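Local coordinates for angiogenin-1 (Salmo salar, PDB 7BFK), which probably cleaves RNA as a secreted endonuclease of the pancreatic ribonuclease family and appears auto-inhibited, at residues 4-10 and 111-115; 41-47 and 117-123; 68-74 and 102-107. All blocks are in the same frame, centred on the assembly; numbering follows the deposited sequence.

Interaction 1. Residues 4-10 and 111-115; sequences NQQYNHF and FPVHY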
loop_
_atom_site.group_PDB
_atom_site.type_symbol
_atom_site.label_atom_id
_atom_site.label_comp_id
_atom_site.label_asym_id
_atom_site.label_seq_id
_atom_site.Cartn_x
_atom_site.Cartn_y
_atom_site.Cartn_z
ATOM N N ASN A 4 15.239 6.556 -4.598
ATOM C CA ASN A 4 14.026 7.353 -4.867
ATOM C C ASN A 4 13.259 7.345 -3.562
ATOM O O ASN A 4 12.686 6.307 -3.230
ATOM C CB ASN A 4 13.175 6.859 -6.028
ATOM C CG ASN A 4 12.005 7.794 -6.273
ATOM O OD1 ASN A 4 11.291 8.159 -5.340
ATOM N ND2 ASN A 4 11.819 8.208 -7.516
ATOM N N GLN A 5 13.255 8.462 -2.847
ATOM C CA GLN A 5 12.650 8.542 -1.503
ATOM C C GLN A 5 11.154 8.169 -1.572
ATOM O O GLN A 5 10.643 7.679 -0.560
ATOM C CB GLN A 5 12.877 9.926 -0.909
ATOM C CG GLN A 5 12.607 9.961 0.587
ATOM C CD GLN A 5 13.452 8.955 1.333
ATOM O OE1 GLN A 5 12.978 8.271 2.244
ATOM N NE2 GLN A 5 14.712 8.839 0.936
ATOM N N GLN A 6 10.479 8.422 -2.696
ATOM C CA GLN A 6 9.034 8.088 -2.859
ATOM C C GLN A 6 8.885 6.570 -2.943
ATOM O O GLN A 6 7.848 6.038 -2.494
ATOM C CB GLN A 6 8.418 8.828 -4.041
ATOM C CG GLN A 6 7.950 10.216 -3.641
ATOM C CD GLN A 6 7.549 11.097 -4.795
ATOM O OE1 GLN A 6 7.832 10.813 -5.966
ATOM N NE2 GLN A 6 6.909 12.205 -4.458
ATOM N N TYR A 7 9.907 5.888 -3.436
ATOM C CA TYR A 7 9.932 4.399 -3.468
ATOM C C TYR A 7 10.053 3.904 -2.027
ATOM O O TYR A 7 9.279 3.028 -1.638
ATOM C CB TYR A 7 11.043 3.865 -4.366
ATOM C CG TYR A 7 11.126 2.364 -4.391
ATOM C CD1 TYR A 7 9.978 1.592 -4.455
ATOM C CD2 TYR A 7 12.348 1.711 -4.351
ATOM C CE1 TYR A 7 10.035 0.212 -4.473
ATOM C CE2 TYR A 7 12.427 0.332 -4.394
ATOM C CZ TYR A 7 11.264 -0.423 -4.454
ATOM O OH TYR A 7 11.322 -1.785 -4.476
ATOM N N ASN A 8 10.992 4.453 -1.240
ATOM C CA ASN A 8 11.139 4.076 0.192
ATOM C C ASN A 8 9.814 4.335 0.917
ATOM O O ASN A 8 9.393 3.499 1.736
ATOM C CB ASN A 8 12.286 4.812 0.889
ATOM C CG ASN A 8 13.637 4.330 0.411
ATOM O OD1 ASN A 8 14.077 4.664 -0.693
ATOM N ND2 ASN A 8 14.286 3.519 1.232
ATOM N N HIS A 9 9.189 5.474 0.646
ATOM C CA HIS A 9 7.891 5.840 1.265
ATOM C C HIS A 9 6.844 4.772 0.866
ATOM O O HIS A 9 6.096 4.317 1.730
ATOM C CB HIS A 9 7.489 7.252 0.849
ATOM C CG HIS A 9 6.544 7.896 1.810
ATOM N ND1 HIS A 9 5.733 7.156 2.658
ATOM C CD2 HIS A 9 6.230 9.190 2.020
ATOM C CE1 HIS A 9 4.987 7.971 3.375
ATOM N NE2 HIS A 9 5.266 9.230 2.997
ATOM N N PHE A 10 6.817 4.388 -0.397
ATOM C CA PHE A 10 5.870 3.367 -0.935
ATOM C C PHE A 10 6.063 2.048 -0.189
ATOM O O PHE A 10 5.081 1.485 0.302
ATOM C CB PHE A 10 6.059 3.194 -2.435
ATOM C CG PHE A 10 5.177 2.124 -3.023
ATOM C CD1 PHE A 10 5.530 0.788 -2.942
ATOM C CD2 PHE A 10 3.971 2.458 -3.624
ATOM C CE1 PHE A 10 4.692 -0.197 -3.449
ATOM C CE2 PHE A 10 3.140 1.468 -4.144
ATOM C CZ PHE A 10 3.503 0.155 -4.056
ATOM N N PHE A 111 10.460 2.959 -10.515
ATOM C CA PHE A 111 10.088 3.058 -9.074
ATOM C C PHE A 111 8.590 3.167 -8.810
ATOM O O PHE A 111 7.931 4.128 -9.200
ATOM C CB PHE A 111 10.703 4.304 -8.423
ATOM C CG PHE A 111 12.207 4.322 -8.361
ATOM C CD1 PHE A 111 12.888 3.557 -7.425
ATOM C CD2 PHE A 111 12.945 5.135 -9.214
ATOM C CE1 PHE A 111 14.274 3.581 -7.360
ATOM C CE2 PHE A 111 14.329 5.163 -9.142
ATOM C CZ PHE A 111 14.993 4.381 -8.219
ATOM N N PRO A 112 8.012 2.183 -8.088
ATOM C CA PRO A 112 6.674 2.327 -7.539
ATOM C C PRO A 112 6.670 3.573 -6.645
ATOM O O PRO A 112 7.648 3.773 -5.930
ATOM C CB PRO A 112 6.473 1.057 -6.700
ATOM C CG PRO A 112 7.401 0.049 -7.339
ATOM C CD PRO A 112 8.592 0.857 -7.827
ATOM N N VAL A 113 5.604 4.370 -6.703
ATOM C CA VAL A 113 5.457 5.618 -5.897
ATOM C C VAL A 113 4.010 5.798 -5.467
ATOM O O VAL A 113 3.114 5.286 -6.142
ATOM C CB VAL A 113 5.944 6.853 -6.693
ATOM C CG1 VAL A 113 7.439 6.828 -6.878
ATOM C CG2 VAL A 113 5.251 6.967 -8.041
ATOM N N HIS A 114 3.806 6.553 -4.383
ATOM C CA HIS A 114 2.483 6.998 -3.871
ATOM C C HIS A 114 2.623 8.489 -3.537
ATOM O O HIS A 114 3.565 8.851 -2.808
ATOM C CB HIS A 114 2.020 6.147 -2.677
ATOM C CG HIS A 114 2.751 6.464 -1.414
ATOM N ND1 HIS A 114 2.297 7.414 -0.521
ATOM C CD2 HIS A 114 3.912 5.996 -0.907
ATOM C CE1 HIS A 114 3.140 7.503 0.490
ATOM N NE2 HIS A 114 4.136 6.646 0.277
ATOM N N TYR A 115 1.757 9.329 -4.090
ATOM C CA TYR A 115 1.806 10.800 -3.911
ATOM C C TYR A 115 0.855 11.232 -2.789
ATOM O O TYR A 115 -0.374 11.184 -2.993
ATOM C CB TYR A 115 1.492 11.495 -5.236
ATOM C CG TYR A 115 2.502 11.250 -6.329
ATOM C CD1 TYR A 115 3.834 11.588 -6.151
ATOM C CD2 TYR A 115 2.126 10.729 -7.559
ATOM C CE1 TYR A 115 4.774 11.389 -7.150
ATOM C CE2 TYR A 115 3.054 10.526 -8.572
ATOM C CZ TYR A 115 4.382 10.863 -8.367
ATOM O OH TYR A 115 5.314 10.672 -9.346
#
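His114 turns its CG between its own backbone N and carbonyl carbon (chi1 75°), while His9 sets its CG opposite the backbone N (chi1 -157°), and these two torsions bring the imidazoles together. The rings meet edge-to-face with planes 87° apart: the edge of His114 is presented to the face of His9, CE1 of His114 lying over the centre of that ring. Along the same edge, beyond NE2, His114 CD2 lies 3.3 Å from Phe10 CA.

Phe10 reaches inward and takes Pro112 on one face, a CH-pi contact in which Pro112 CB stands 3.8 Å from the ring centroid. The rigid, compact proline offers its other ring atoms to Tyr7, which lies alongside it pointing the same way, Tyr7 CE1 3.7 Å from Pro112 CD. Such contacts dock the N-terminal helix of the pancreatic ribonuclease fold on the short strand 111-113, which itself pairs with strand 93-108. His114 belongs to the Pro-Val-His sequence that in this family usually carries the C-terminal active-site histidine, so the helix probably flanks the catalytic cleft.

At the start of both segments, Phe111 is covered on one face by Asn4, whose CB sits 3.4 Å from the ring centroid, almost on the ring normal; CD1 of Phe111 also touches Tyr7 CB. Asparagine suits this spot because the same side chain is the helix N-cap: OD1 accepts from Tyr7 N at 3.3 Å, and more weakly from Gln6 N. Gln6, nearer the surface, rests its CB methylene on Val113 CG1 at 3.6 Å. Pro112 O is buried without a conventional donor; its approach from Tyr7 is a CA-H...O contact, with Tyr7 CA 3.4 Å away.

Interaction 2. Residues 41-47 and 117-123; sequences KLKNTFI and GDVDIGI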
loop_
_atom_site.group_PDB
_atom_site.type_symbol
_atom_site.label_atom_id
_atom_site.label_comp_id
_atom_site.label_asym_id
_atom_site.label_seq_id
_atom_site.Cartn_x
_atom_site.Cartn_y
_atom_site.Cartn_z
ATOM N N LYS A 41 -6.745 7.073 8.657
ATOM C CA LYS A 41 -6.775 6.770 7.202
ATOM C C LYS A 41 -7.907 5.745 7.017
ATOM O O LYS A 41 -8.011 4.829 7.849
ATOM C CB LYS A 41 -5.397 6.316 6.713
ATOM C CG LYS A 41 -5.259 6.306 5.201
ATOM C CD LYS A 41 -3.914 5.845 4.705
ATOM C CE LYS A 41 -3.830 5.887 3.203
ATOM N NZ LYS A 41 -2.610 5.222 2.722
ATOM N N LEU A 42 -8.777 5.926 6.025
ATOM C CA LEU A 42 -10.015 5.098 5.884
ATOM C C LEU A 42 -9.681 3.694 5.389
ATOM O O LEU A 42 -10.508 2.796 5.603
ATOM C CB LEU A 42 -11.015 5.804 4.963
ATOM C CG LEU A 42 -11.568 7.110 5.537
ATOM C CD1 LEU A 42 -12.417 7.858 4.543
ATOM C CD2 LEU A 42 -12.338 6.848 6.829
ATOM N N LYS A 43 -8.545 3.524 4.711
ATOM C CA LYS A 43 -8.114 2.208 4.214
ATOM C C LYS A 43 -6.630 2.241 3.886
ATOM O O LYS A 43 -6.118 3.309 3.483
ATOM C CB LYS A 43 -8.899 1.845 2.949
ATOM C CG LYS A 43 -8.618 0.474 2.375
ATOM C CD LYS A 43 -9.616 0.089 1.281
ATOM C CE LYS A 43 -9.636 1.073 0.131
ATOM N NZ LYS A 43 -8.468 0.889 -0.764
ATOM N N ASN A 44 -5.971 1.108 4.056
ATOM C CA ASN A 44 -4.589 0.928 3.574
ATOM C C ASN A 44 -4.411 -0.532 3.208
ATOM O O ASN A 44 -4.835 -1.379 3.977
ATOM C CB ASN A 44 -3.529 1.388 4.557
ATOM C CG ASN A 44 -2.206 1.589 3.856
ATOM O OD1 ASN A 44 -2.025 2.604 3.201
ATOM N ND2 ASN A 44 -1.282 0.651 4.037
ATOM N N THR A 45 -3.821 -0.778 2.047
ATOM C CA THR A 45 -3.535 -2.121 1.508
ATOM C C THR A 45 -2.019 -2.391 1.592
ATOM O O THR A 45 -1.216 -1.562 1.078
ATOM C CB THR A 45 -4.090 -2.253 0.089
ATOM O OG1 THR A 45 -5.451 -1.798 0.077
ATOM C CG2 THR A 45 -3.983 -3.657 -0.447
ATOM N N PHE A 46 -1.672 -3.524 2.175
ATOM C CA PHE A 46 -0.292 -4.043 2.336
ATOM C C PHE A 46 -0.082 -5.230 1.397
ATOM O O PHE A 46 -0.942 -6.110 1.337
ATOM C CB PHE A 46 -0.049 -4.449 3.792
ATOM C CG PHE A 46 -0.215 -3.329 4.786
ATOM C CD1 PHE A 46 -1.456 -3.061 5.341
ATOM C CD2 PHE A 46 0.866 -2.541 5.164
ATOM C CE1 PHE A 46 -1.614 -2.030 6.256
ATOM C CE2 PHE A 46 0.704 -1.501 6.068
ATOM C CZ PHE A 46 -0.539 -1.246 6.607
ATOM N N ILE A 47 1.031 -5.220 0.661
ATOM C CA ILE A 47 1.442 -6.319 -0.256
ATOM C C ILE A 47 2.409 -7.240 0.497
ATOM O O ILE A 47 3.405 -6.747 1.042
ATOM C CB ILE A 47 2.082 -5.768 -1.535
ATOM C CG1 ILE A 47 1.200 -4.720 -2.217
ATOM C CG2 ILE A 47 2.418 -6.906 -2.481
ATOM C CD1 ILE A 47 1.938 -3.915 -3.238
ATOM N N GLY A 117 0.426 9.781 0.094
ATOM C CA GLY A 117 -0.015 8.626 0.899
ATOM C C GLY A 117 -1.390 8.868 1.518
ATOM O O GLY A 117 -1.675 8.268 2.580
ATOM N N ASP A 118 -2.186 9.758 0.909
ATOM C CA ASP A 118 -3.588 10.062 1.310
ATOM C C ASP A 118 -4.521 9.117 0.536
ATOM O O ASP A 118 -5.729 9.126 0.805
ATOM C CB ASP A 118 -3.944 11.535 1.092
ATOM C CG ASP A 118 -3.560 12.089 -0.273
ATOM O OD1 ASP A 118 -3.020 11.317 -1.092
ATOM O OD2 ASP A 118 -3.790 13.297 -0.502
ATOM N N VAL A 119 -3.995 8.361 -0.428
ATOM C CA VAL A 119 -4.809 7.341 -1.147
ATOM C C VAL A 119 -4.176 5.975 -0.859
ATOM O O VAL A 119 -3.449 5.834 0.140
ATOM C CB VAL A 119 -4.994 7.632 -2.654
ATOM C CG1 VAL A 119 -5.891 6.593 -3.338
ATOM C CG2 VAL A 119 -5.569 9.024 -2.891
ATOM N N ASP A 120 -4.432 5.004 -1.703
ATOM C CA ASP A 120 -4.013 3.617 -1.442
ATOM C C ASP A 120 -3.726 2.969 -2.795
ATOM O O ASP A 120 -4.129 3.514 -3.840
ATOM C CB ASP A 120 -5.145 2.931 -0.663
ATOM C CG ASP A 120 -4.856 1.556 -0.124
ATOM O OD1 ASP A 120 -3.655 1.212 -0.026
ATOM O OD2 ASP A 120 -5.856 0.823 0.196
ATOM N N ILE A 121 -3.080 1.824 -2.785
ATOM C CA ILE A 121 -2.886 1.066 -4.036
ATOM C C ILE A 121 -4.247 0.473 -4.389
ATOM O O ILE A 121 -5.130 0.443 -3.508
ATOM C CB ILE A 121 -1.797 0.006 -3.867
ATOM C CG1 ILE A 121 -2.159 -0.982 -2.771
ATOM C CG2 ILE A 121 -0.448 0.679 -3.585
ATOM C CD1 ILE A 121 -1.319 -2.224 -2.804
ATOM N N GLY A 122 -4.393 0.039 -5.626
ATOM C CA GLY A 122 -5.627 -0.587 -6.118
ATOM C C GLY A 122 -5.478 -2.082 -6.144
ATOM O O GLY A 122 -4.330 -2.587 -6.034
ATOM N N ILE A 123 -6.605 -2.777 -6.260
ATOM C CA ILE A 123 -6.667 -4.250 -6.374
ATOM C C ILE A 123 -7.675 -4.562 -7.466
ATOM O O ILE A 123 -8.670 -3.766 -7.640
ATOM C CB ILE A 123 -7.035 -4.934 -5.042
ATOM C CG1 ILE A 123 -8.351 -4.406 -4.466
ATOM C CG2 ILE A 123 -5.904 -4.825 -4.051
ATOM C CD1 ILE A 123 -8.840 -5.193 -3.244
HETATM O O HOH W 1 -6.932 -1.595 -2.205
#
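Asp120 lays its carboxylate across Thr45 at about a right angle and takes both of that residue's polar groups: Thr45 N donates to Asp120 OD1 at 2.9 Å and Thr45 OG1 to Asp120 OD2 at 2.7 Å. Both donors arrive on the syn side of their oxygens, roughly 25° out of the carboxylate plane. In the pancreatic ribonuclease fold the threonine of the Cys-Lys-x-x-Asn-Thr-Phe signature normally uses its backbone N-H and hydroxyl to recognise a pyrimidine base, so an aspartate from the C-terminal segment probably stands where substrate would bind, consistent with the reported auto-inhibition.

A lysine steadies the intruding acid. Lys43 bends back at its last two torsions to bring NZ to Asp120 OD2, a salt bridge met from the anti side, so OD2 is gripped by two donors approaching from different directions.

Lys41, the signature lysine, is drawn instead to neutral oxygens. Its side chain is fully extended from CG onward, a shape that carries NZ alongside the start of strand 43-47 to Val119 O, 2.8 Å away and almost in line with that carbonyl, with a weaker bond to Gly117 O. Asn44 OD1 receives the same NZ at 2.7 Å in its carbonyl plane, and the asparagine's ND2 is held by Gln13 O of helix 5-14, which fixes the amide's rotation. The lysine corresponding, by its signature, to the family's catalytic one is thus bound to the C-terminal segment.

Beside the polar cluster, beta-branched side chains pack on the buried side: Ile121 CG1 rests 3.7 Å from Thr45 CB, and Ile121 CD1 presses on Ile47 CG1 at 3.6 Å. A water bridges the two segments, donating to Thr45 OG1 at 2.7 Å and to Ile121 O at 3.0 Å.

Interaction 3. Residues 68-74 and 102-107; sequences NLVQSNK and KVIIAC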
loop_
_atom_site.group_PDB
_atom_site.type_symbol
_atom_site.label_atom_id
_atom_site.label_comp_id
_atom_site.label_asym_id
_atom_site.label_seq_id
_atom_site.Cartn_x
_atom_site.Cartn_y
_atom_site.Cartn_z
ATOM N N ASN A 68 -0.249 6.921 -15.461
ATOM C CA ASN A 68 0.948 6.351 -14.782
ATOM C C ASN A 68 0.577 5.122 -13.957
ATOM O O ASN A 68 1.473 4.619 -13.250
ATOM C CB ASN A 68 1.645 7.370 -13.879
ATOM C CG ASN A 68 2.396 8.424 -14.661
ATOM O OD1 ASN A 68 2.336 8.456 -15.891
ATOM N ND2 ASN A 68 3.112 9.285 -13.956
ATOM N N LEU A 69 -0.665 4.638 -14.048
ATOM C CA LEU A 69 -1.100 3.451 -13.269
ATOM C C LEU A 69 -0.688 2.182 -14.010
ATOM O O LEU A 69 -0.887 2.091 -15.254
ATOM C CB LEU A 69 -2.606 3.493 -12.994
ATOM C CG LEU A 69 -3.078 4.649 -12.109
ATOM C CD1 LEU A 69 -4.585 4.620 -11.938
ATOM C CD2 LEU A 69 -2.398 4.612 -10.758
ATOM N N VAL A 70 -0.131 1.232 -13.258
ATOM C CA VAL A 70 0.339 -0.068 -13.776
ATOM C C VAL A 70 -0.302 -1.161 -12.927
ATOM O O VAL A 70 -0.288 -1.043 -11.683
ATOM C CB VAL A 70 1.872 -0.134 -13.749
ATOM C CG1 VAL A 70 2.386 -1.378 -14.446
ATOM C CG2 VAL A 70 2.486 1.120 -14.363
ATOM N N GLN A 71 -0.875 -2.156 -13.586
ATOM C CA GLN A 71 -1.499 -3.332 -12.951
ATOM C C GLN A 71 -0.489 -4.469 -13.011
ATOM O O GLN A 71 0.035 -4.739 -14.104
ATOM C CB GLN A 71 -2.808 -3.636 -13.670
ATOM C CG GLN A 71 -3.450 -4.950 -13.293
ATOM C CD GLN A 71 -4.773 -5.114 -13.986
ATOM O OE1 GLN A 71 -5.600 -4.206 -14.008
ATOM N NE2 GLN A 71 -4.998 -6.298 -14.519
ATOM N N SER A 72 -0.189 -5.093 -11.883
ATOM C CA SER A 72 0.732 -6.244 -11.834
ATOM C C SER A 72 0.162 -7.379 -12.706
ATOM O O SER A 72 -1.083 -7.579 -12.740
ATOM C CB SER A 72 0.988 -6.682 -10.402
ATOM O OG SER A 72 -0.184 -7.214 -9.845
ATOM N N ASN A 73 1.036 -8.093 -13.411
ATOM C CA ASN A 73 0.641 -9.209 -14.297
ATOM C C ASN A 73 0.416 -10.456 -13.450
ATOM O O ASN A 73 -0.276 -11.366 -13.914
ATOM C CB ASN A 73 1.673 -9.420 -15.401
ATOM C CG ASN A 73 1.654 -8.303 -16.410
ATOM O OD1 ASN A 73 0.633 -7.648 -16.598
ATOM N ND2 ASN A 73 2.778 -8.090 -17.070
ATOM N N LYS A 74 0.976 -10.498 -12.242
ATOM C CA LYS A 74 0.749 -11.634 -11.321
ATOM C C LYS A 74 0.000 -11.124 -10.100
ATOM O O LYS A 74 0.142 -9.968 -9.712
ATOM C CB LYS A 74 2.067 -12.337 -10.982
ATOM C CG LYS A 74 2.754 -12.967 -12.187
ATOM C CD LYS A 74 3.913 -13.867 -11.847
ATOM C CE LYS A 74 3.487 -15.196 -11.258
ATOM N NZ LYS A 74 2.800 -16.051 -12.257
ATOM N N LYS A 102 -4.298 -8.859 -8.236
ATOM C CA LYS A 102 -3.344 -8.039 -9.000
ATOM C C LYS A 102 -3.432 -6.668 -8.336
ATOM O O LYS A 102 -4.553 -6.299 -7.887
ATOM C CB LYS A 102 -3.684 -8.025 -10.487
ATOM C CG LYS A 102 -3.671 -9.410 -11.124
ATOM C CD LYS A 102 -3.795 -9.403 -12.620
ATOM C CE LYS A 102 -4.135 -10.761 -13.186
ATOM N NZ LYS A 102 -3.447 -11.834 -12.441
ATOM N N VAL A 103 -2.314 -5.974 -8.213
ATOM C CA VAL A 103 -2.295 -4.640 -7.559
ATOM C C VAL A 103 -2.123 -3.571 -8.639
ATOM O O VAL A 103 -1.555 -3.873 -9.725
ATOM C CB VAL A 103 -1.209 -4.566 -6.486
ATOM C CG1 VAL A 103 -1.502 -5.535 -5.356
ATOM C CG2 VAL A 103 0.171 -4.814 -7.083
ATOM N N ILE A 104 -2.674 -2.395 -8.391
ATOM C CA ILE A 104 -2.553 -1.238 -9.300
ATOM C C ILE A 104 -1.795 -0.155 -8.557
ATOM O O ILE A 104 -2.280 0.306 -7.528
ATOM C CB ILE A 104 -3.915 -0.777 -9.804
ATOM C CG1 ILE A 104 -4.732 -1.947 -10.359
ATOM C CG2 ILE A 104 -3.698 0.327 -10.826
ATOM C CD1 ILE A 104 -6.216 -1.669 -10.478
ATOM N N ILE A 105 -0.635 0.212 -9.073
ATOM C CA ILE A 105 0.269 1.199 -8.436
ATOM C C ILE A 105 0.652 2.254 -9.467
ATOM O O ILE A 105 0.347 2.079 -10.641
ATOM C CB ILE A 105 1.516 0.492 -7.891
ATOM C CG1 ILE A 105 2.410 -0.014 -9.028
ATOM C CG2 ILE A 105 1.124 -0.619 -6.938
ATOM C CD1 ILE A 105 3.723 -0.580 -8.568
ATOM N N ALA A 106 1.284 3.310 -8.993
ATOM C CA ALA A 106 1.888 4.360 -9.811
ATOM C C ALA A 106 3.367 4.022 -9.929
ATOM O O ALA A 106 3.966 3.552 -8.923
ATOM C CB ALA A 106 1.647 5.719 -9.179
ATOM N N CYS A 107 3.914 4.149 -11.125
ATOM C CA CYS A 107 5.353 3.962 -11.407
ATOM C C CYS A 107 5.946 5.296 -11.856
ATOM O O CYS A 107 5.325 5.960 -12.691
ATOM C CB CYS A 107 5.588 2.924 -12.499
ATOM S SG CYS A 107 5.163 1.230 -12.008
#
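Val70 and Cys107 point to the same side of the sheet and touch there, Val70 CG2 lying 3.6 Å from Cys107 SG; the sulfur continues into the disulfide with Cys58, and the valine packs against it. Ile105, paired with Val70, faces that side too and is buried. The opposite face carries Leu69, Gln71, Ile104 and Ala106 and is more accessible. Here Leu69 CB meets Ile104 CG2 at 4.0 Å, a diagonal contact between neighbouring pairs, while small Ala106 sits opposite Leu69. Gln71 comes nearest Ile104 through CB and then extends toward Lys102, crossing it obliquely, its NE2 near Lys102 CD; its OE1 reaches Lys65 NZ in a weak bond.

At the far end Ser72 replaces a backbone partner. With OG held between its backbone N and carbonyl carbon (chi1 67°), the hydroxyl accepts from Val103 N at 3.0 Å and donates to Lys74 O at 2.8 Å, so a short side chain suits the turn leaving the strand. Lys102 lays its methylenes along this turn, CD 3.3 Å from Ser72 O.

Between these side chains, Val70 and Ile105 form the hydrogen-bonded pair, Val70 N to Ile105 O at 2.8 Å and Ile105 N to Val70 O at 2.9 Å. Strand 69-72 thereby joins the long strand 93-108 in the twisted antiparallel beta-sheet of the ribonuclease A fold.

Strand 93-108 ties the three contacts together: its residues 102-107 form one side of interaction 3, and it pairs with both strand 111-113 of interaction 1 and strand 122-124 of interaction 2. The hydrophobic meeting point is Ile105, packed by Phe10 and Pro112 from interaction 1 and by Ile121 from interaction 2. Each contact runs from buried residues to exposed ones, but interaction 2 lies nearest the centre of the chain. Interaction 1 is helix on strand, held by rings and aliphatic carbons; interaction 2 depends on charged and polar side chains, and both probably border the active-site cleft; interaction 3 is mainly regular backbone pairing.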